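Local coordinates for epimerase domain-containing protein (Bacillus cereus HuA2-4, PDB 6ZLK) that interconverts UDP-glucuronic acid and UDP-galacturonic acid by inverting the sugar at C4, using a bound NAD, at residues T216-D219 / D220-G224; S285-S288 / T289-Y293. All coordinates share one frame; numbering follows the deposited sequence.

Contact 1: residues T216-D219 / D220-G224; sequences TYID and DCIRG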
loop_
_atom_site.group_PDB
_atom_site.type_symbol
_atom_site.label_atom_id
_atom_site.label_comp_id
_atom_site.label_asym_id
_atom_site.label_seq_id
_atom_site.Cartn_x
_atom_site.Cartn_y
_atom_site.Cartn_z
ATOM N N THR A 216 11.685 -21.202 5.696
ATOM C CA THR A 216 10.911 -22.132 4.855
ATOM C C THR A 216 11.859 -22.712 3.806
ATOM O O THR A 216 12.288 -22.016 2.914
ATOM C CB THR A 216 9.669 -21.514 4.225
ATOM O OG1 THR A 216 8.917 -20.824 5.242
ATOM C CG2 THR A 216 8.851 -22.575 3.518
ATOM N N TYR A 217 12.089 -24.013 3.859
ATOM C CA TYR A 217 12.944 -24.651 2.843
ATOM C C TYR A 217 12.220 -24.572 1.503
ATOM O O TYR A 217 10.989 -24.733 1.379
ATOM C CB TYR A 217 13.251 -26.118 3.170
ATOM C CG TYR A 217 14.226 -26.679 2.175
ATOM C CD1 TYR A 217 15.538 -26.206 2.180
ATOM C CD2 TYR A 217 13.897 -27.720 1.327
ATOM C CE1 TYR A 217 16.462 -26.658 1.249
ATOM C CE2 TYR A 217 14.815 -28.197 0.408
ATOM C CZ TYR A 217 16.108 -27.715 0.427
ATOM O OH TYR A 217 17.006 -28.144 -0.513
ATOM N N ILE A 218 12.992 -24.301 0.457
ATOM C CA ILE A 218 12.435 -24.038 -0.882
ATOM C C ILE A 218 11.506 -25.173 -1.329
ATOM O O ILE A 218 10.446 -24.874 -1.889
ATOM C CB ILE A 218 13.575 -23.789 -1.875
ATOM C CG1 ILE A 218 13.035 -23.490 -3.267
ATOM C CG2 ILE A 218 14.571 -24.957 -1.907
ATOM C CD1 ILE A 218 12.133 -22.276 -3.413
ATOM N N ASP A 219 11.870 -26.450 -1.140
ATOM C CA ASP A 219 10.978 -27.563 -1.569
ATOM C C ASP A 219 9.657 -27.542 -0.786
ATOM O O ASP A 219 8.614 -27.908 -1.447
ATOM C CB ASP A 219 11.623 -28.926 -1.453
ATOM C CG ASP A 219 12.809 -29.129 -2.361
ATOM O OD1 ASP A 219 13.032 -28.297 -3.255
ATOM O OD2 ASP A 219 13.501 -30.157 -2.150
ATOM N N ASP A 220 9.654 -27.100 0.455
ATOM C CA ASP A 220 8.395 -26.961 1.223
ATOM C C ASP A 220 7.548 -25.864 0.588
ATOM O O ASP A 220 6.350 -26.054 0.353
ATOM C CB ASP A 220 8.690 -26.803 2.703
ATOM C CG ASP A 220 9.084 -28.103 3.406
ATOM O OD1 ASP A 220 8.470 -29.165 3.031
ATOM O OD2 ASP A 220 9.918 -28.055 4.352
ATOM N N CYS A 221 8.174 -24.695 0.431
ATOM C CA CYS A 221 7.556 -23.531 -0.214
ATOM C C CYS A 221 6.884 -23.972 -1.531
ATOM O O CYS A 221 5.719 -23.655 -1.804
ATOM C CB CYS A 221 8.637 -22.488 -0.455
ATOM S SG CYS A 221 8.051 -21.133 -1.505
ATOM N N ILE A 222 7.609 -24.660 -2.396
ATOM C CA ILE A 222 7.103 -25.025 -3.734
ATOM C C ILE A 222 5.966 -26.070 -3.599
ATOM O O ILE A 222 4.960 -25.903 -4.302
ATOM C CB ILE A 222 8.251 -25.515 -4.625
ATOM C CG1 ILE A 222 9.240 -24.381 -4.877
ATOM C CG2 ILE A 222 7.746 -26.171 -5.911
ATOM C CD1 ILE A 222 8.674 -23.144 -5.503
ATOM N N ARG A 223 6.054 -27.021 -2.668
ATOM C CA ARG A 223 4.936 -27.986 -2.460
ATOM C C ARG A 223 3.679 -27.238 -2.014
ATOM O O ARG A 223 2.591 -27.517 -2.569
ATOM C CB ARG A 223 5.284 -29.053 -1.412
ATOM C CG ARG A 223 6.118 -30.157 -2.012
ATOM C CD ARG A 223 6.354 -31.286 -1.019
ATOM N NE ARG A 223 7.338 -30.963 0.005
ATOM C CZ ARG A 223 8.642 -31.226 -0.091
ATOM N NH1 ARG A 223 9.144 -31.801 -1.187
ATOM N NH2 ARG A 223 9.457 -30.893 0.896
ATOM N N GLY A 224 3.806 -26.239 -1.127
ATOM C CA GLY A 224 2.621 -25.445 -0.759
ATOM C C GLY A 224 2.078 -24.661 -1.931
ATOM O O GLY A 224 0.837 -24.517 -2.142
HETATM O O HOH W 1 10.836 -25.857 5.807
HETATM O O HOH W 2 12.011 -31.795 -0.264
#
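Two amides converge on the carbonyl oxygen of Tyr217: Cys221 N reaches Tyr217 O at 3.0 Å in a nearly straight bond (171° at the hydrogen), while Asp220 N adds a weak, strongly bent one. Tyr217 is the N-cap of helix 218-230, and three residues on, the carboxylate of Asp220 turns back toward its start. A water bridges the two, accepting a hydrogen bond from the N-cap amide Tyr217 N and donating one to Asp220 OD2 at 2.8 Å. This is where strand 212-217 passes into the following helix in the Rossmann-type fold of the NAD-dependent epimerase family. Asp220 OD1 also receives Arg223 NH2 at 2.9 Å, a salt bridge that arrives from above the carboxylate plane yet lies in the plane of the guanidinium. A bend at chi3 (-75°) folds the arginine back, so that Asp219 O lies 3.5 Å above the guanidinium plane, over its centre; at the edge, a second water joins Arg223 NH2 to Asp219 OD2. Buried Asp220 is further held by Thr296 N on OD1 and Val297 N on OD2. On the apolar side Ile218 and Ile222 run side by side, Ile218 CD1 lying 3.9 Å from Ile222 CG1, and both lean on helix 11-21. Ile218 CG2 sits over the centre of the Tyr217 ring.

Contact 2: residues S285-S288 / T289-Y293; sequences SKAS and TLLQY
Residues 285-291 form a short helix that ends at Leu291; Gln292, with positive phi (54°), takes a left-handed conformation and turns the chain away. Before that, Thr289 N to Ser285 O and Leu290 N to Lys286 O are ordinary helical bonds. At the end, Ala287 O is shared: Leu291 N comes to it at 2.8 Å, and Tyr293 N, from beyond the turn, at 3.2 Å. The two donors approach opposite faces of the carbonyl plane, so one oxygen ties the last helical turn to the departing chain, while Gln292 N makes only a weak bond to Ser288 O.

The side chain of Tyr293 packs on Ala287. The backbone turn brings Tyr293 CB to 3.7 Å from Ala287 CB, and with CG anti to the backbone N (chi1 -179°) the ring carries Tyr293 CD2 to 3.8 Å from the same methyl; the phenol oxygen goes on to the carbonyl of Gly243. Lys286 and Leu290 cross obliquely, Leu290 CD1 resting 3.7 Å from Lys286 CG on the extended lysine chain. On the solvent-facing side, a water hydrogen-bonded to Ser288 OG at 2.6 Å donates to Tyr293 O at 2.8 Å, and another bridges Thr289 OG1 and, weakly, Ser288 OG. The chemistry is thus split: Ala287, Leu290, Leu291 and Tyr293 pack on strand 239-242, with the Lys286 ammonium (salt-bridged to Glu238) and the phenol adding polar ties, while the doubly used carbonyl and water satisfy polar backbone atoms at the C-terminal end of the helix.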
loop_
_atom_site.group_PDB
_atom_site.type_symbol
_atom_site.label_atom_id
_atom_site.label_comp_id
_atom_site.label_asym_id
_atom_site.label_seq_id
_atom_site.Cartn_x
_atom_site.Cartn_y
_atom_site.Cartn_z
ATOM N N SER A 285 -1.666 -23.237 10.237
ATOM C CA SER A 285 -2.907 -24.049 10.343
ATOM C C SER A 285 -3.852 -23.915 9.151
ATOM O O SER A 285 -4.398 -24.941 8.696
ATOM C CB SER A 285 -3.622 -23.661 11.640
ATOM O OG SER A 285 -2.694 -23.699 12.698
ATOM N N LYS A 286 -4.024 -22.718 8.618
ATOM C CA LYS A 286 -4.936 -22.540 7.485
ATOM C C LYS A 286 -4.377 -23.303 6.269
ATOM O O LYS A 286 -5.133 -23.957 5.550
ATOM C CB LYS A 286 -5.108 -21.050 7.246
ATOM C CG LYS A 286 -6.066 -20.735 6.129
ATOM C CD LYS A 286 -6.227 -19.252 6.102
ATOM C CE LYS A 286 -7.383 -18.754 5.306
ATOM N NZ LYS A 286 -7.378 -17.275 5.228
ATOM N N ALA A 287 -3.059 -23.251 6.030
ATOM C CA ALA A 287 -2.479 -23.966 4.881
ATOM C C ALA A 287 -2.680 -25.475 5.037
ATOM O O ALA A 287 -2.907 -26.154 4.051
ATOM C CB ALA A 287 -1.008 -23.678 4.775
ATOM N N SER A 288 -2.584 -25.980 6.275
ATOM C CA SER A 288 -2.887 -27.402 6.559
ATOM C C SER A 288 -4.321 -27.735 6.119
ATOM O O SER A 288 -4.531 -28.708 5.428
ATOM C CB SER A 288 -2.673 -27.724 8.042
ATOM O OG SER A 288 -3.083 -29.062 8.262
ATOM N N THR A 289 -5.291 -26.932 6.533
ATOM C CA THR A 289 -6.724 -27.127 6.231
ATOM C C THR A 289 -6.959 -27.051 4.724
ATOM O O THR A 289 -7.575 -27.971 4.179
ATOM C CB THR A 289 -7.611 -26.108 6.926
ATOM O OG1 THR A 289 -7.383 -26.165 8.335
ATOM C CG2 THR A 289 -9.075 -26.322 6.615
ATOM N N LEU A 290 -6.491 -25.998 4.067
ATOM C CA LEU A 290 -6.891 -25.721 2.667
ATOM C C LEU A 290 -6.014 -26.420 1.647
ATOM O O LEU A 290 -6.572 -26.692 0.583
ATOM C CB LEU A 290 -6.891 -24.226 2.429
ATOM C CG LEU A 290 -7.847 -23.432 3.294
ATOM C CD1 LEU A 290 -7.690 -21.972 3.005
ATOM C CD2 LEU A 290 -9.286 -23.837 3.070
ATOM N N LEU A 291 -4.739 -26.675 1.988
ATOM C CA LEU A 291 -3.747 -27.158 0.998
ATOM C C LEU A 291 -3.182 -28.513 1.409
ATOM O O LEU A 291 -2.395 -29.035 0.637
ATOM C CB LEU A 291 -2.604 -26.175 0.835
ATOM C CG LEU A 291 -2.998 -24.729 0.580
ATOM C CD1 LEU A 291 -1.743 -23.896 0.477
ATOM C CD2 LEU A 291 -3.878 -24.593 -0.662
ATOM N N GLN A 292 -3.540 -29.050 2.576
ATOM C CA GLN A 292 -2.855 -30.228 3.136
ATOM C C GLN A 292 -1.351 -29.942 3.191
ATOM O O GLN A 292 -0.544 -30.843 3.081
ATOM C CB GLN A 292 -3.239 -31.496 2.372
ATOM C CG GLN A 292 -4.703 -31.858 2.549
ATOM C CD GLN A 292 -4.925 -33.221 1.940
ATOM O OE1 GLN A 292 -5.097 -33.351 0.728
ATOM N NE2 GLN A 292 -4.832 -34.254 2.765
ATOM N N TYR A 293 -0.987 -28.691 3.463
ATOM C CA TYR A 293 0.431 -28.291 3.604
ATOM C C TYR A 293 0.990 -28.809 4.911
ATOM O O TYR A 293 0.439 -28.608 6.000
ATOM C CB TYR A 293 0.537 -26.770 3.517
ATOM C CG TYR A 293 1.955 -26.283 3.633
ATOM C CD1 TYR A 293 2.869 -26.605 2.643
ATOM C CD2 TYR A 293 2.355 -25.485 4.692
ATOM C CE1 TYR A 293 4.185 -26.208 2.766
ATOM C CE2 TYR A 293 3.670 -25.062 4.803
ATOM C CZ TYR A 293 4.553 -25.374 3.799
ATOM O OH TYR A 293 5.843 -24.925 3.888
HETATM O O HOH W 3 -5.829 -28.040 9.631
HETATM O O HOH W 4 -1.247 -30.469 7.160
#

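In the fold
Tyr293 joins the two contacts, whose centres lie about 13 Å apart. Its ring lies against the start of helix 218-230, with Tyr293 CE1 3.2 Å from Asp220 O and Tyr293 CD1 3.6 Å from Gly224 CA. Leu291 CD1 reaches Gly224 O nearby. Contact 1 is the one nearer the ligands: the side chain of Thr216 is about 7 Å from the bound UDP-glucuronic acid and that of Cys221 about 7 Å from NAD. Contact 2 lies further off, the side chain of Tyr293 being about 11 Å from NAD and about 12 Å from the UDP-sugar, and it packs against the strand-to-helix junction, which lies near both ligands.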